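Local structure of TRAP dicarboxylate ABC transporter, substrate-binding protein (Roseobacter denitrificans, 4OVQ) at residues A[82-87]-A[236-241]; A[96-101]-A[312-317]; A[165-170]-A[188-193]. The protein binds beta-D-glucuronate and probably delivers it, as a periplasmic solute-binding protein, to a TRAP transporter. One frame throughout, in Å; residues are numbered along the deposited sequence.

Interaction 1 (A[82-87]-A[236-241])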
ATOM      1  N   LEU A  82      -5.497   5.507 -18.533  1.00 12.25           N
ATOM      2  CA  LEU A  82      -4.743   6.394 -17.646  1.00 13.09           C
ATOM      3  C   LEU A  82      -3.299   5.985 -17.783  1.00 15.99           C
ATOM      4  O   LEU A  82      -2.998   4.811 -17.870  1.00 15.98           O
ATOM      5  CB  LEU A  82      -5.204   6.126 -16.226  1.00 18.93           C
ATOM      6  CG  LEU A  82      -5.323   7.210 -15.178  1.00 30.82           C
ATOM      7  CD1 LEU A  82      -6.084   8.405 -15.731  1.00 27.64           C
ATOM      8  CD2 LEU A  82      -6.032   6.591 -13.970  1.00 21.02           C
ATOM      9  N   GLU A  83      -2.377   6.930 -17.799  1.00 13.13           N
ATOM     10  CA  GLU A  83      -0.981   6.564 -17.979  1.00 13.76           C
ATOM     11  C   GLU A  83      -0.274   6.191 -16.666  1.00 11.58           C
ATOM     12  O   GLU A  83       0.596   5.331 -16.663  1.00 11.35           O
ATOM     13  CB  GLU A  83      -0.210   7.728 -18.631  1.00 12.45           C
ATOM     14  CG  GLU A  83      -0.697   8.074 -20.064  1.00 19.34           C
ATOM     15  CD  GLU A  83      -2.015   8.872 -20.134  1.00 12.62           C
ATOM     16  OE1 GLU A  83      -2.568   9.349 -19.126  1.00 18.65           O
ATOM     17  OE2 GLU A  83      -2.526   9.003 -21.268  1.00 31.92           O
ATOM     18  N   ILE A  84      -0.628   6.874 -15.585  1.00 10.75           N
ATOM     19  CA  ILE A  84       0.174   6.838 -14.367  1.00  9.10           C
ATOM     20  C   ILE A  84      -0.699   6.589 -13.158  1.00  9.56           C
ATOM     21  O   ILE A  84      -1.808   7.133 -13.057  1.00  9.71           O
ATOM     22  CB  ILE A  84       0.935   8.190 -14.178  1.00  9.84           C
ATOM     23  CG1 ILE A  84       1.986   8.378 -15.277  1.00 11.97           C
ATOM     24  CG2 ILE A  84       1.536   8.271 -12.801  1.00 10.16           C
ATOM     25  CD1 ILE A  84       3.195   7.474 -15.186  1.00 12.32           C
ATOM     26  N   GLY A  85      -0.166   5.829 -12.203  1.00  9.22           N
ATOM     27  CA  GLY A  85      -0.782   5.743 -10.886  1.00  8.08           C
ATOM     28  C   GLY A  85       0.281   5.602  -9.813  1.00  8.73           C
ATOM     29  O   GLY A  85       1.351   5.065 -10.038  1.00 11.02           O
ATOM     30  N   ASN A  86       0.011   6.145  -8.641  1.00  7.60           N
ATOM     31  CA  ASN A  86       0.695   5.724  -7.438  1.00  7.56           C
ATOM     32  C   ASN A  86      -0.222   4.694  -6.785  1.00  6.71           C
ATOM     33  O   ASN A  86      -1.252   5.047  -6.212  1.00  7.46           O
ATOM     34  CB  ASN A  86       0.964   6.928  -6.518  1.00  6.95           C
ATOM     35  CG  ASN A  86       1.136   6.543  -5.051  1.00  8.93           C
ATOM     36  OD1 ASN A  86       0.664   7.240  -4.154  1.00  8.45           O
ATOM     37  ND2 ASN A  86       1.790   5.424  -4.804  1.00  7.82           N
ATOM     38  N   PHE A  87       0.157   3.437  -6.904  1.00  6.40           N
ATOM     39  CA  PHE A  87      -0.622   2.331  -6.408  1.00  6.32           C
ATOM     40  C   PHE A  87       0.070   1.623  -5.222  1.00  6.02           C
ATOM     41  O   PHE A  87       1.251   1.233  -5.282  1.00  7.77           O
ATOM     42  CB  PHE A  87      -0.901   1.302  -7.516  1.00  6.76           C
ATOM     43  CG  PHE A  87      -1.705   1.826  -8.653  1.00  6.64           C
ATOM     44  CD1 PHE A  87      -2.778   2.666  -8.426  1.00  9.28           C
ATOM     45  CD2 PHE A  87      -1.376   1.455  -9.952  1.00  8.98           C
ATOM     46  CE1 PHE A  87      -3.526   3.160  -9.486  1.00  9.98           C
ATOM     47  CE2 PHE A  87      -2.106   1.922 -11.022  1.00  8.89           C
ATOM     48  CZ  PHE A  87      -3.181   2.768 -10.788  1.00 10.82           C
ATOM     49  N   ILE A 236       5.213   4.038  -8.073  1.00  6.86           N
ATOM     50  CA  ILE A 236       4.818   4.850  -9.193  1.00  6.92           C
ATOM     51  C   ILE A 236       4.740   3.873 -10.361  1.00  6.66           C
ATOM     52  O   ILE A 236       5.766   3.229 -10.654  1.00  8.94           O
ATOM     53  CB  ILE A 236       5.860   5.972  -9.493  1.00  8.39           C
ATOM     54  CG1 ILE A 236       6.125   6.850  -8.260  1.00  9.27           C
ATOM     55  CG2 ILE A 236       5.415   6.817 -10.697  1.00  9.13           C
ATOM     56  CD1 ILE A 236       7.131   7.946  -8.496  1.00  8.67           C
ATOM     57  N   CYS A 237       3.563   3.770 -11.004  1.00 10.05           N
ATOM     58  CA  CYS A 237       3.120   2.738 -11.992  1.00 18.56           C
ATOM     59  C   CYS A 237       2.945   3.495 -13.326  1.00 11.49           C
ATOM     60  O   CYS A 237       2.422   4.611 -13.333  1.00 11.14           O
ATOM     61  CB  CYS A 237       1.727   2.005 -11.603  1.00  6.20           C
ATOM     62  SG  CYS A 237       1.431   0.550 -12.460  1.00 24.33           S
ATOM     63  N   ILE A 238       3.390   2.917 -14.437  1.00  8.87           N
ATOM     64  CA  ILE A 238       3.028   3.437 -15.768  1.00 10.85           C
ATOM     65  C   ILE A 238       2.511   2.287 -16.633  1.00  8.87           C
ATOM     66  O   ILE A 238       3.017   1.159 -16.596  1.00 10.15           O
ATOM     67  CB  ILE A 238       4.227   4.173 -16.494  1.00 11.60           C
ATOM     68  CG1 ILE A 238       3.766   4.899 -17.776  1.00 10.79           C
ATOM     69  CG2 ILE A 238       5.379   3.221 -16.763  1.00 15.07           C
ATOM     70  CD1 ILE A 238       4.785   5.881 -18.351  1.00 12.18           C
ATOM     71  N   ASN A 239       1.521   2.613 -17.462  1.00 11.68           N
ATOM     72  CA  ASN A 239       1.061   1.712 -18.497  1.00 10.27           C
ATOM     73  C   ASN A 239       2.246   1.316 -19.372  1.00  9.76           C
ATOM     74  O   ASN A 239       2.969   2.186 -19.866  1.00 11.09           O
ATOM     75  CB  ASN A 239      -0.006   2.421 -19.307  1.00 10.81           C
ATOM     76  CG  ASN A 239      -0.382   1.663 -20.521  1.00 13.67           C
ATOM     77  OD1 ASN A 239       0.193   1.870 -21.603  1.00 14.97           O
ATOM     78  ND2 ASN A 239      -1.308   0.730 -20.354  1.00 13.00           N
ATOM     79  N   ILE A 240       2.476   0.018 -19.552  1.00 12.44           N
ATOM     80  CA  ILE A 240       3.712  -0.412 -20.198  1.00  8.42           C
ATOM     81  C   ILE A 240       3.793  -0.019 -21.687  1.00 15.57           C
ATOM     82  O   ILE A 240       4.883   0.219 -22.200  1.00 20.11           O
ATOM     83  CB  ILE A 240       4.003  -1.903 -19.984  1.00 20.52           C
ATOM     84  CG1 ILE A 240       5.513  -2.150 -20.148  1.00 20.02           C
ATOM     85  CG2 ILE A 240       3.170  -2.721 -20.921  1.00 24.59           C
ATOM     86  CD1 ILE A 240       6.051  -3.208 -19.229  1.00 27.38           C
ATOM     87  N   GLY A 241       2.661   0.045 -22.382  1.00 14.58           N
ATOM     88  CA  GLY A 241       2.679   0.464 -23.776  1.00 18.00           C
ATOM     89  C   GLY A 241       3.159   1.896 -23.921  1.00 16.19           C
ATOM     90  O   GLY A 241       3.974   2.212 -24.782  1.00 16.87           O
TER
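The ring of F87 and the side chain of C237 meet across two neighbouring antiparallel strands, 84-88 and 234-239, of a five-stranded mixed sheet. One face of the ring lies on the backbone of G85, whose CA stands 3.8 Å above the plane, toward the rim. At the ring edge sits the sulfur of C237. SG of C237 is 5.1 Å from the centroid of the F87 ring, 77° off the normal: a Cys sulfur-aromatic contact. CB of C237 comes in obliquely to CD2 of F87 at 3.6 Å. The ring turns back over its own strand because CG is anti to the carbonyl carbon (chi1 -62°), which also leaves no space for a CB on G85. Helix 70-79 also packs on the ring, through Q70, A73 and V77, and Q70 binds the glucuronate. An alanine at F87 is likely to open a gap between G85, C237 and this helix, leaving Q70 less firmly placed.

Backbone bonds pair the strands. G85 and C237 form a hydrogen-bonded pair: N of C237 reaches O of G85 at 2.7 Å, and N of G85 reaches O of C237 at 3.1 Å. I84 and I238 form the next, non-hydrogen-bonded pair. Their side chains meet at an angle on the sheet face away from F87, with CD1 of I84 3.7 Å from CG1 of I238. Strand 234-239 then runs into helix 240-244. N239 is its N-cap: OD1 accepts from N of T242, and ND2 binds O of V77. N of N239 donates to O of E83 at 3.0 Å.

Interaction 2 (A[96-101]-A[312-317])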
ATOM      1  N   VAL A  96      -1.576  -9.780 -10.049  1.00 12.86           N
ATOM      2  CA  VAL A  96      -0.181 -10.146 -10.264  1.00 15.63           C
ATOM      3  C   VAL A  96       0.350 -11.028  -9.135  1.00 16.44           C
ATOM      4  O   VAL A  96       0.701 -10.540  -8.072  1.00 13.30           O
ATOM      5  CB  VAL A  96       0.736  -8.881 -10.323  1.00 17.23           C
ATOM      6  CG1 VAL A  96       2.139  -9.242 -10.763  1.00 14.56           C
ATOM      7  CG2 VAL A  96       0.176  -7.820 -11.255  1.00 13.75           C
ATOM      8  N   PRO A  97       0.419 -12.353  -9.350  1.00 15.00           N
ATOM      9  CA  PRO A  97       0.816 -13.287  -8.307  1.00 18.23           C
ATOM     10  C   PRO A  97       2.085 -12.909  -7.572  1.00 13.12           C
ATOM     11  O   PRO A  97       2.125 -13.057  -6.367  1.00 16.85           O
ATOM     12  CB  PRO A  97       1.037 -14.597  -9.083  1.00 19.45           C
ATOM     13  CG  PRO A  97       0.119 -14.490 -10.232  1.00 19.60           C
ATOM     14  CD  PRO A  97       0.100 -13.029 -10.616  1.00 23.30           C
ATOM     15  N   ALA A  98       3.114 -12.452  -8.286  1.00 13.87           N
ATOM     16  CA  ALA A  98       4.402 -12.173  -7.646  1.00 16.38           C
ATOM     17  C   ALA A  98       4.241 -10.956  -6.749  1.00 14.05           C
ATOM     18  O   ALA A  98       4.798 -10.917  -5.658  1.00 18.10           O
ATOM     19  CB  ALA A  98       5.521 -11.983  -8.670  1.00 19.51           C
ATOM     20  N   ALA A  99       3.455  -9.970  -7.198  1.00 17.64           N
ATOM     21  CA  ALA A  99       3.252  -8.768  -6.393  1.00 16.86           C
ATOM     22  C   ALA A  99       2.477  -9.103  -5.150  1.00 15.56           C
ATOM     23  O   ALA A  99       2.620  -8.465  -4.109  1.00 14.58           O
ATOM     24  CB  ALA A  99       2.521  -7.702  -7.183  1.00 14.99           C
ATOM     25  N   ASN A 100       1.650 -10.133  -5.252  1.00 13.73           N
ATOM     26  CA  ASN A 100       0.848 -10.574  -4.140  1.00 13.98           C
ATOM     27  C   ASN A 100       1.678 -11.022  -2.928  1.00 16.63           C
ATOM     28  O   ASN A 100       1.192 -11.016  -1.814  1.00 16.68           O
ATOM     29  CB  ASN A 100      -0.087 -11.688  -4.614  1.00 17.71           C
ATOM     30  CG  ASN A 100      -1.420 -11.687  -3.901  1.00 17.82           C
ATOM     31  OD1 ASN A 100      -1.871 -10.678  -3.366  1.00 11.58           O
ATOM     32  ND2 ASN A 100      -2.094 -12.831  -3.931  1.00 19.70           N
ATOM     33  N   VAL A 101       2.950 -11.364  -3.133  1.00 18.59           N
ATOM     34  CA  VAL A 101       3.794 -11.778  -2.025  1.00 18.19           C
ATOM     35  C   VAL A 101       3.957 -10.697  -0.924  1.00 16.84           C
ATOM     36  O   VAL A 101       4.098 -11.021   0.245  1.00 19.02           O
ATOM     37  CB  VAL A 101       5.173 -12.296  -2.509  1.00 23.79           C
ATOM     38  CG1 VAL A 101       6.123 -11.163  -2.796  1.00 20.71           C
ATOM     39  CG2 VAL A 101       5.767 -13.227  -1.475  1.00 31.07           C
ATOM     40  N   PRO A 312       2.337 -22.319  -6.498  1.00 27.22           N
ATOM     41  CA  PRO A 312       3.458 -23.204  -6.135  1.00 31.07           C
ATOM     42  C   PRO A 312       4.810 -22.658  -6.575  1.00 26.28           C
ATOM     43  O   PRO A 312       5.797 -22.768  -5.843  1.00 28.84           O
ATOM     44  CB  PRO A 312       3.148 -24.506  -6.879  1.00 28.84           C
ATOM     45  CG  PRO A 312       1.719 -24.418  -7.297  1.00 27.25           C
ATOM     46  CD  PRO A 312       1.346 -22.971  -7.368  1.00 25.10           C
ATOM     47  N   ASP A 313       4.839 -22.070  -7.764  1.00 26.67           N
ATOM     48  CA  ASP A 313       6.053 -21.505  -8.338  1.00 34.11           C
ATOM     49  C   ASP A 313       6.659 -20.377  -7.528  1.00 34.33           C
ATOM     50  O   ASP A 313       7.822 -20.015  -7.728  1.00 34.07           O
ATOM     51  CB  ASP A 313       5.748 -20.940  -9.717  1.00 34.32           C
ATOM     52  CG  ASP A 313       5.449 -22.007 -10.731  1.00 38.70           C
ATOM     53  OD1 ASP A 313       5.765 -23.187 -10.460  1.00 41.47           O
ATOM     54  OD2 ASP A 313       4.914 -21.658 -11.810  1.00 43.12           O
ATOM     55  N   LEU A 314       5.865 -19.791  -6.640  1.00 25.43           N
ATOM     56  CA  LEU A 314       6.285 -18.592  -5.955  1.00 30.23           C
ATOM     57  C   LEU A 314       6.676 -18.857  -4.506  1.00 26.02           C
ATOM     58  O   LEU A 314       7.035 -17.939  -3.773  1.00 26.33           O
ATOM     59  CB  LEU A 314       5.181 -17.539  -6.079  1.00 26.96           C
ATOM     60  CG  LEU A 314       5.183 -16.641  -7.333  1.00 27.75           C
ATOM     61  CD1 LEU A 314       5.565 -17.363  -8.594  1.00 33.43           C
ATOM     62  CD2 LEU A 314       3.817 -15.979  -7.540  1.00 25.21           C
ATOM     63  N   ARG A 315       6.673 -20.125  -4.102  1.00 26.39           N
ATOM     64  CA  ARG A 315       7.161 -20.475  -2.769  1.00 28.17           C
ATOM     65  C   ARG A 315       8.590 -19.958  -2.548  1.00 22.43           C
ATOM     66  O   ARG A 315       8.896 -19.375  -1.495  1.00 26.38           O
ATOM     67  CB  ARG A 315       7.109 -21.989  -2.552  1.00 33.46           C
ATOM     68  CG  ARG A 315       7.427 -22.391  -1.133  1.00 28.62           C
ATOM     69  CD  ARG A 315       7.534 -23.908  -1.021  1.00 29.74           C
ATOM     70  NE  ARG A 315       6.204 -24.491  -0.983  1.00 34.52           N
ATOM     71  CZ  ARG A 315       5.502 -24.656   0.132  1.00 27.94           C
ATOM     72  NH1 ARG A 315       6.014 -24.295   1.302  1.00 29.37           N
ATOM     73  NH2 ARG A 315       4.283 -25.171   0.077  1.00 28.26           N
ATOM     74  N   PRO A 316       9.475 -20.166  -3.546  1.00 34.19           N
ATOM     75  CA  PRO A 316      10.853 -19.664  -3.474  1.00 32.92           C
ATOM     76  C   PRO A 316      10.947 -18.143  -3.364  1.00 27.10           C
ATOM     77  O   PRO A 316      11.911 -17.664  -2.777  1.00 30.62           O
ATOM     78  CB  PRO A 316      11.482 -20.148  -4.789  1.00 31.22           C
ATOM     79  CG  PRO A 316      10.576 -21.217  -5.302  1.00 32.78           C
ATOM     80  CD  PRO A 316       9.209 -20.848  -4.821  1.00 28.19           C
ATOM     81  N   LEU A 317       9.977 -17.395  -3.888  1.00 28.41           N
ATOM     82  CA  LEU A 317       9.980 -15.937  -3.724  1.00 27.02           C
ATOM     83  C   LEU A 317       9.768 -15.612  -2.249  1.00 27.03           C
ATOM     84  O   LEU A 317      10.436 -14.742  -1.668  1.00 29.61           O
ATOM     85  CB  LEU A 317       8.883 -15.284  -4.579  1.00 30.03           C
ATOM     86  CG  LEU A 317       8.762 -13.758  -4.580  1.00 26.92           C
ATOM     87  CD1 LEU A 317      10.039 -13.103  -5.012  1.00 27.96           C
ATOM     88  CD2 LEU A 317       7.630 -13.365  -5.524  1.00 27.15           C
TER
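L314 and L317 both point at the loop 96-101 and pack on P97, A98 and V101. Here the start of the C-terminal helix 315-322, with the 3-10 turn before it, docks on the loop between helices 89-92 and 111-118 of this family 7 solute-binding protein. The contact across the two segments is apolar.

The tight spot is at L314. One methyl does the touching: CD2 of L314 presses on CB of P97 at 3.5 Å, closer than usual for two carbons. CD2 of L314 also lies 3.7 Å from N of A98, while the CB of A98 is farther off. L314 and P97 are both partly exposed, so this tight spot lies at the margin of the contact.

L317 fills the buried part. Its CG is anti to its backbone N (chi1 -178°), which extends the side chain across to the loop. CD2 of L317 is 4.0 Å from CB of A98, and V101 meets the same methyl from the next turn of the loop. Helix 121-132 also packs here: I125 touches L317, and I126 touches V101.

The solvent side is different. P312, D313, R315 and P316 are exposed and make no contact with the loop. R315 points away from the loop, and its guanidinium makes a cation-pi contact with F308 instead. Y307, from helix 301-310, touches both L314 and V101, and its OH is hydrogen-bonded to O of P97. At the buried end, CG1 of V101 lies 3.8 Å from CD2 of L317.

Interaction 3 (A[165-170]-A[188-193]). With BDP (beta-D-glucopyranuronic acid), chain C.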
ATOM      1  N   LYS A 165     -15.954  -6.781  13.079  1.00 13.77           N
ATOM      2  CA  LYS A 165     -16.095  -6.531  11.636  1.00 12.41           C
ATOM      3  C   LYS A 165     -14.968  -5.598  11.266  1.00 10.59           C
ATOM      4  O   LYS A 165     -14.944  -4.445  11.696  1.00 12.47           O
ATOM      5  CB  LYS A 165     -17.430  -5.847  11.278  1.00 13.97           C
ATOM      6  CG  LYS A 165     -18.681  -6.536  11.800  1.00 16.22           C
ATOM      7  CD  LYS A 165     -19.932  -5.667  11.510  1.00 26.27           C
ATOM      8  CE  LYS A 165     -19.968  -4.335  12.324  1.00 23.36           C
ATOM      9  NZ  LYS A 165     -20.530  -4.582  13.698  1.00 29.32           N
ATOM     10  N   VAL A 166     -14.007  -6.094  10.500  1.00  9.58           N
ATOM     11  CA  VAL A 166     -12.834  -5.287  10.142  1.00  8.98           C
ATOM     12  C   VAL A 166     -12.758  -5.075   8.628  1.00  8.41           C
ATOM     13  O   VAL A 166     -12.758  -6.009   7.841  1.00 10.52           O
ATOM     14  CB  VAL A 166     -11.522  -5.929  10.625  1.00  9.41           C
ATOM     15  CG1 VAL A 166     -10.356  -4.970  10.359  1.00  9.20           C
ATOM     16  CG2 VAL A 166     -11.619  -6.349  12.118  1.00 10.32           C
ATOM     17  N   ARG A 167     -12.739  -3.809   8.226  1.00  8.90           N
ATOM     18  CA  ARG A 167     -12.570  -3.470   6.829  1.00  7.53           C
ATOM     19  C   ARG A 167     -11.142  -3.763   6.408  1.00  8.61           C
ATOM     20  O   ARG A 167     -10.178  -3.481   7.139  1.00  9.22           O
ATOM     21  CB  ARG A 167     -12.868  -1.993   6.588  1.00  9.31           C
ATOM     22  CG  ARG A 167     -12.697  -1.530   5.108  1.00  8.37           C
ATOM     23  CD  ARG A 167     -11.273  -1.078   4.828  1.00  6.94           C
ATOM     24  NE  ARG A 167     -11.037  -0.705   3.437  1.00  6.41           N
ATOM     25  CZ  ARG A 167      -9.884  -0.217   2.999  1.00  6.73           C
ATOM     26  NH1 ARG A 167      -8.894  -0.035   3.861  1.00  8.52           N
ATOM     27  NH2 ARG A 167      -9.746   0.097   1.714  1.00  9.21           N
ATOM     28  N   VAL A 168     -11.054  -4.310   5.201  1.00  8.59           N
ATOM     29  CA  VAL A 168      -9.779  -4.530   4.535  1.00  8.21           C
ATOM     30  C   VAL A 168      -9.837  -4.092   3.096  1.00  8.58           C
ATOM     31  O   VAL A 168     -10.911  -3.839   2.547  1.00  8.23           O
ATOM     32  CB  VAL A 168      -9.354  -6.028   4.561  1.00  9.77           C
ATOM     33  CG1 VAL A 168      -8.994  -6.446   5.984  1.00 11.38           C
ATOM     34  CG2 VAL A 168     -10.456  -6.925   4.026  1.00 11.02           C
HETATM   35  N   MSE A 169      -8.663  -3.976   2.476  1.00  9.07           N
HETATM   36  CA  MSE A 169      -8.597  -3.748   1.029  1.00  6.64           C
HETATM   37  C   MSE A 169      -9.071  -4.951   0.256  1.00  7.88           C
HETATM   38  O   MSE A 169      -9.230  -6.021   0.831  1.00  9.57           O
HETATM   39  CB  MSE A 169      -7.170  -3.415   0.620  1.00  6.66           C
HETATM   40  CG  MSE A 169      -6.640  -2.084   1.194  1.00  6.54           C
HETATM   41 SE   MSE A 169      -4.914  -1.507   0.538  1.00 13.22          SE
HETATM   42  CE  MSE A 169      -3.768  -2.785   1.510  1.00  7.21           C
ATOM     43  N   ASN A 170      -9.284  -4.739  -1.049  1.00  8.51           N
ATOM     44  CA  ASN A 170      -9.798  -5.775  -1.935  1.00 14.05           C
ATOM     45  C   ASN A 170      -8.742  -6.816  -2.378  1.00 11.99           C
ATOM     46  O   ASN A 170      -8.215  -6.743  -3.476  1.00 15.86           O
ATOM     47  CB  ASN A 170     -10.426  -5.085  -3.144  1.00 14.05           C
ATOM     48  CG  ASN A 170     -11.585  -4.187  -2.760  1.00 15.45           C
ATOM     49  OD1 ASN A 170     -12.702  -4.655  -2.523  1.00 19.23           O
ATOM     50  ND2 ASN A 170     -11.334  -2.894  -2.685  1.00 13.05           N
HETATM   51  N   MSE A 188     -13.700  -3.253   1.225  1.00  9.65           N
HETATM   52  CA  MSE A 188     -14.425  -2.037   0.935  1.00 10.14           C
HETATM   53  C   MSE A 188     -13.458  -0.990   0.426  1.00  8.82           C
HETATM   54  O   MSE A 188     -12.307  -0.908   0.864  1.00 10.34           O
HETATM   55  CB  MSE A 188     -15.066  -1.557   2.252  1.00 11.48           C
HETATM   56  CG  MSE A 188     -15.859  -0.336   2.159  1.00 11.42           C
HETATM   57 SE   MSE A 188     -16.495   0.267   3.923  1.00 20.98          SE
HETATM   58  CE  MSE A 188     -17.191  -1.249   4.576  1.00 13.75           C
ATOM     59  N   ALA A 189     -13.945  -0.151  -0.479  1.00  5.97           N
ATOM     60  CA  ALA A 189     -13.194   0.973  -0.987  1.00  5.29           C
ATOM     61  C   ALA A 189     -12.756   1.896   0.150  1.00  6.81           C
ATOM     62  O   ALA A 189     -13.534   2.191   1.034  1.00  7.49           O
ATOM     63  CB  ALA A 189     -14.050   1.729  -1.984  1.00  7.51           C
ATOM     64  N   PHE A 190     -11.533   2.386   0.073  1.00  6.20           N
ATOM     65  CA  PHE A 190     -10.949   3.250   1.076  1.00  7.14           C
ATOM     66  C   PHE A 190     -11.831   4.451   1.364  1.00  5.60           C
ATOM     67  O   PHE A 190     -11.958   4.856   2.510  1.00  6.25           O
ATOM     68  CB  PHE A 190      -9.579   3.693   0.562  1.00  8.58           C
ATOM     69  CG  PHE A 190      -8.683   4.336   1.579  1.00  8.68           C
ATOM     70  CD1 PHE A 190      -8.536   3.827   2.852  1.00  9.24           C
ATOM     71  CD2 PHE A 190      -7.950   5.472   1.220  1.00 10.89           C
ATOM     72  CE1 PHE A 190      -7.621   4.441   3.750  1.00 11.44           C
ATOM     73  CE2 PHE A 190      -7.071   6.072   2.124  1.00 10.94           C
ATOM     74  CZ  PHE A 190      -6.937   5.557   3.363  1.00 10.25           C
ATOM     75  N   ALA A 191     -12.418   5.025   0.309  1.00  6.04           N
ATOM     76  CA  ALA A 191     -13.200   6.249   0.423  1.00  9.02           C
ATOM     77  C   ALA A 191     -14.410   6.066   1.346  1.00  6.27           C
ATOM     78  O   ALA A 191     -14.853   7.047   1.965  1.00  8.86           O
ATOM     79  CB  ALA A 191     -13.676   6.702  -0.964  1.00  8.06           C
ATOM     80  N   GLU A 192     -14.899   4.836   1.436  1.00  7.68           N
ATOM     81  CA  GLU A 192     -16.170   4.541   2.125  1.00  8.55           C
ATOM     82  C   GLU A 192     -15.963   4.148   3.592  1.00  5.82           C
ATOM     83  O   GLU A 192     -16.904   4.009   4.361  1.00  9.88           O
ATOM     84  CB  GLU A 192     -16.918   3.462   1.370  1.00  8.92           C
ATOM     85  CG  GLU A 192     -17.487   4.018   0.098  1.00 12.07           C
ATOM     86  CD  GLU A 192     -18.401   3.074  -0.591  1.00 15.68           C
ATOM     87  OE1 GLU A 192     -18.169   1.860  -0.446  1.00 15.53           O
ATOM     88  OE2 GLU A 192     -19.341   3.539  -1.297  1.00 14.78           O
ATOM     89  N   VAL A 193     -14.709   4.033   3.994  1.00  6.87           N
ATOM     90  CA  VAL A 193     -14.392   3.560   5.347  1.00  8.10           C
ATOM     91  C   VAL A 193     -14.843   4.525   6.491  1.00  8.59           C
ATOM     92  O   VAL A 193     -15.370   4.068   7.505  1.00  9.86           O
ATOM     93  CB  VAL A 193     -12.909   3.207   5.468  1.00  8.71           C
ATOM     94  CG1 VAL A 193     -12.613   2.712   6.903  1.00  7.30           C
ATOM     95  CG2 VAL A 193     -12.530   2.156   4.400  1.00  9.61           C
TER
HETATM   96  C1  BDP C 402      -3.173   3.276   2.292  1.00  7.53           C
HETATM   97  C2  BDP C 402      -2.619   3.246   0.891  1.00  6.68           C
HETATM   98  C3  BDP C 402      -3.725   3.565  -0.017  1.00  5.36           C
HETATM   99  C4  BDP C 402      -4.826   2.570   0.138  1.00  6.15           C
HETATM  100  C5  BDP C 402      -5.311   2.542   1.568  1.00  7.19           C
HETATM  101  C6  BDP C 402      -6.413   1.499   1.811  1.00  6.28           C
HETATM  102  O2  BDP C 402      -1.622   4.323   0.839  1.00  7.35           O
HETATM  103  O3  BDP C 402      -3.173   3.361  -1.371  1.00  6.19           O
HETATM  104  O4  BDP C 402      -5.950   2.913  -0.778  1.00  6.66           O
HETATM  105  O5  BDP C 402      -4.241   2.285   2.467  1.00  6.88           O
HETATM  106  O6A BDP C 402      -7.260   1.277   0.896  1.00  8.44           O
HETATM  107  O1  BDP C 402      -2.218   2.963   3.264  1.00  7.09           O
HETATM  108  O6B BDP C 402      -6.460   1.063   2.987  1.00  7.81           O
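The carboxylate-binding arginine of the glucuronate site belongs to this contact. In TRAP solute-binding proteins an arginine in this role binds the acid group of the ligand through two hydrogen bonds, as R167 does here. NH1 of R167 donates to O6B of the glucuronate at 2.8 Å and NH2 of R167 to O6A at 2.9 Å, both nearly straight. The carboxylate carbon lies in the guanidinium plane, so the two groups meet edge to edge.

The other edge of R167 is held by the protein. NE and NH2 of R167 both donate to the carbonyl O of M188, each at 2.9 Å. That oxygen lies almost in the guanidinium plane, so NH2 is shared between M188 and the ligand, and the rotation of the group is fixed. The faces are covered too. CG2 of V193 lies over one, 3.4 Å from NE of R167. The backbone N of M169 lies over the opposite one. A bend at chi2 (-89°) turns the extended chain of R167 toward this slot. R146 lies close by and is itself hydrogen-bonded to the glucuronate, so two arginines probably make this end of the pocket strongly positive.

F190 makes a wall of the site. Its ring face lies under the sugar, with C5 of the glucuronate 3.6 Å above the ring centre. On the other flank, CG of M169 is 3.4 Å from O6A of the glucuronate. E234, N207, H32 and Q70 are also hydrogen-bonded to the ligand.

N of M188 donates to O of V168, which continues the parallel pairing of strands 165-168 and 184-187. Helix 172-180 joins these strands as a beta-alpha-beta crossover and packs on V166, V168 and M169. Past the contact, V193 begins helix 193-199, while strand 204-207 touches R167 and F190 through A205 and N207.

In the fold
The three contacts are well separated: their centres are 22 to 24 Å apart and none touches another. Along the chain, interactions 1 and 2 cross, because their segments alternate. Interaction 3 is nested inside the loops closed by both. Interaction 1 lies in the five-stranded sheet on one side of the glucuronate, and interaction 3 supplies pocket residues from the other side. Q70, touched by F87 of interaction 1, and R167 of interaction 3 both bind the sugar acid. Interaction 2 lies away from the site and ties the C-terminal helix to the loop 96-101. The layout fits a two-lobed binding protein with its ligand between the lobes.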